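Local coordinates for protein polysaccharide Lyase Family 6 (Bacteroides cellulosilyticus, PDB 6QPS) that probably cleaves mannuronic acid-rich alginate by beta-elimination, as a calcium-binding polysaccharide lyase of family 6 from a human gut bacterium, at residues A[377-382]-A[403-408]. Sequence-based numbering, arbitrary orientation.
Sequences LFAGQT and EWAFSD
Phe406 drives its ring edge into the face of Phe378, with Phe406 CZ 3.6 Å above the centre of that ring and the two planes at 71°, an edge-to-face pair. Phe378 in turn presents its own edge to the face of the Trp404 six-membered ring, an offset edge-to-face pair in which Phe378 CD2 lies 3.7 Å from Trp404 CZ3. With CG anti to the backbone N in both (chi1 -174° and 177°), Phe378 and Trp404 run side by side on one face of the sheet. One face of the Phe406 ring, just past the strand end, lies toward its rim under Ala379 CA, and Phe406 CE2 is 3.3 Å from Ala379 C. On the opposite face Leu377 CD1 packs on Glu403 CB and Ala379 CB meets Ala405 CB at 3.9 Å.

Parallel strand bonds link Phe378 N to Glu403 O, Ala405 N to Phe378 O and Gly380 N to Ala405 O. The pairing continues into the loops, where Ser407 N reaches a lone pair of Gln381 O at 3.0 Å. Strands 345-353 and 424-426 flank the pair, as successive coils of the right-handed parallel beta-helix of this family, and Phe424 adds its ring to Trp404. Backbone bonds thus set the coil spacing, aromatic edges and faces pack the side that carries Phe378 and Trp404, and waters join the carbonyls of Gly380 and Gln381 to Ser407 OG and Asp408 N at the exposed loop ends.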
loop_
_atom_site.group_PDB
_atom_site.type_symbol
_atom_site.label_atom_id
_atom_site.label_comp_id
_atom_site.label_asym_id
_atom_site.label_seq_id
_atom_site.Cartn_x
_atom_site.Cartn_y
_atom_site.Cartn_z
ATOM N N LEU A 377 -7.165 10.164 21.005
ATOM C CA LEU A 377 -8.597 10.394 21.187
ATOM C C LEU A 377 -9.350 9.119 20.806
ATOM O O LEU A 377 -9.205 8.621 19.681
ATOM C CB LEU A 377 -9.068 11.575 20.329
ATOM C CG LEU A 377 -10.585 11.814 20.364
ATOM C CD1 LEU A 377 -11.090 12.168 21.755
ATOM C CD2 LEU A 377 -10.951 12.908 19.367
ATOM N N PHE A 378 -10.117 8.582 21.750
ATOM C CA PHE A 378 -10.987 7.421 21.542
ATOM C C PHE A 378 -12.395 7.957 21.740
ATOM O O PHE A 378 -12.750 8.389 22.836
ATOM C CB PHE A 378 -10.632 6.345 22.572
ATOM C CG PHE A 378 -11.352 5.004 22.418
ATOM C CD1 PHE A 378 -11.476 4.348 21.194
ATOM C CD2 PHE A 378 -11.842 4.385 23.542
ATOM C CE1 PHE A 378 -12.109 3.110 21.111
ATOM C CE2 PHE A 378 -12.457 3.158 23.462
ATOM C CZ PHE A 378 -12.617 2.536 22.232
ATOM N N ALA A 379 -13.183 8.010 20.662
ATOM C CA ALA A 379 -14.459 8.720 20.706
ATOM C C ALA A 379 -15.496 8.029 19.838
ATOM O O ALA A 379 -15.163 7.240 18.946
ATOM C CB ALA A 379 -14.287 10.171 20.241
ATOM N N GLY A 380 -16.743 8.379 20.070
ATOM C CA GLY A 380 -17.827 7.830 19.285
ATOM C C GLY A 380 -19.122 7.848 20.081
ATOM O O GLY A 380 -19.343 8.728 20.911
ATOM N N GLN A 381 -19.985 6.881 19.770
ATOM C CA GLN A 381 -21.277 6.743 20.428
ATOM C C GLN A 381 -21.134 5.725 21.556
ATOM O O GLN A 381 -21.147 6.094 22.736
ATOM C CB GLN A 381 -22.336 6.329 19.404
ATOM C CG GLN A 381 -22.682 7.455 18.442
ATOM C CD GLN A 381 -21.572 7.719 17.435
ATOM O OE1 GLN A 381 -21.157 6.818 16.695
ATOM N NE2 GLN A 381 -21.080 8.960 17.404
ATOM N N THR A 382 -20.968 4.454 21.199
ATOM C CA THR A 382 -20.702 3.363 22.124
ATOM C C THR A 382 -19.253 2.933 21.960
ATOM O O THR A 382 -18.825 2.704 20.823
ATOM C CB THR A 382 -21.612 2.176 21.770
ATOM O OG1 THR A 382 -22.990 2.557 21.914
ATOM C CG2 THR A 382 -21.313 0.996 22.656
ATOM N N GLU A 403 -7.867 10.619 25.696
ATOM C CA GLU A 403 -9.182 11.217 25.885
ATOM C C GLU A 403 -10.262 10.229 25.477
ATOM O O GLU A 403 -10.112 9.496 24.498
ATOM C CB GLU A 403 -9.293 12.515 25.098
ATOM C CG GLU A 403 -8.529 13.654 25.761
ATOM C CD GLU A 403 -8.614 14.968 25.007
ATOM O OE1 GLU A 403 -9.106 14.973 23.864
ATOM O OE2 GLU A 403 -8.170 15.993 25.561
ATOM N N TRP A 404 -11.364 10.248 26.230
ATOM C CA TRP A 404 -12.457 9.292 26.100
ATOM C C TRP A 404 -13.742 10.088 25.920
ATOM O O TRP A 404 -14.179 10.792 26.844
ATOM C CB TRP A 404 -12.512 8.463 27.385
ATOM C CG TRP A 404 -13.621 7.447 27.499
ATOM C CD1 TRP A 404 -14.946 7.685 27.799
ATOM C CD2 TRP A 404 -13.491 6.021 27.385
ATOM N NE1 TRP A 404 -15.634 6.498 27.838
ATOM C CE2 TRP A 404 -14.763 5.464 27.608
ATOM C CE3 TRP A 404 -12.412 5.161 27.134
ATOM C CZ2 TRP A 404 -14.991 4.091 27.568
ATOM C CZ3 TRP A 404 -12.644 3.801 27.086
ATOM C CH2 TRP A 404 -13.929 3.278 27.315
ATOM N N ALA A 405 -14.344 10.001 24.736
ATOM C CA ALA A 405 -15.521 10.828 24.418
ATOM C C ALA A 405 -16.649 10.002 23.791
ATOM O O ALA A 405 -16.720 9.812 22.573
ATOM C CB ALA A 405 -15.132 12.025 23.539
ATOM N N PHE A 406 -17.556 9.511 24.638
ATOM C CA PHE A 406 -18.669 8.656 24.228
ATOM C C PHE A 406 -19.963 9.167 24.860
ATOM O O PHE A 406 -19.955 9.970 25.798
ATOM C CB PHE A 406 -18.394 7.190 24.583
ATOM C CG PHE A 406 -17.226 6.596 23.813
ATOM C CD1 PHE A 406 -15.930 6.609 24.328
ATOM C CD2 PHE A 406 -17.426 6.077 22.556
ATOM C CE1 PHE A 406 -14.885 6.076 23.594
ATOM C CE2 PHE A 406 -16.389 5.539 21.829
ATOM C CZ PHE A 406 -15.127 5.534 22.336
ATOM N N SER A 407 -21.093 8.688 24.323
ATOM C CA SER A 407 -22.393 9.262 24.656
ATOM C C SER A 407 -22.770 9.009 26.106
ATOM O O SER A 407 -23.291 9.909 26.776
ATOM C CB SER A 407 -23.468 8.681 23.739
ATOM O OG SER A 407 -23.204 8.970 22.381
ATOM N N ASP A 408 -22.544 7.785 26.602
ATOM C CA ASP A 408 -22.871 7.454 27.986
ATOM C C ASP A 408 -21.711 7.906 28.860
ATOM O O ASP A 408 -20.595 7.390 28.731
ATOM C CB ASP A 408 -23.104 5.946 28.126
ATOM C CG ASP A 408 -23.601 5.546 29.511
ATOM O OD1 ASP A 408 -23.434 6.324 30.475
ATOM O OD2 ASP A 408 -24.175 4.439 29.643
HETATM O O HOH W 1 -21.100 10.678 21.725
HETATM O O HOH W 2 -21.841 5.277 25.247
#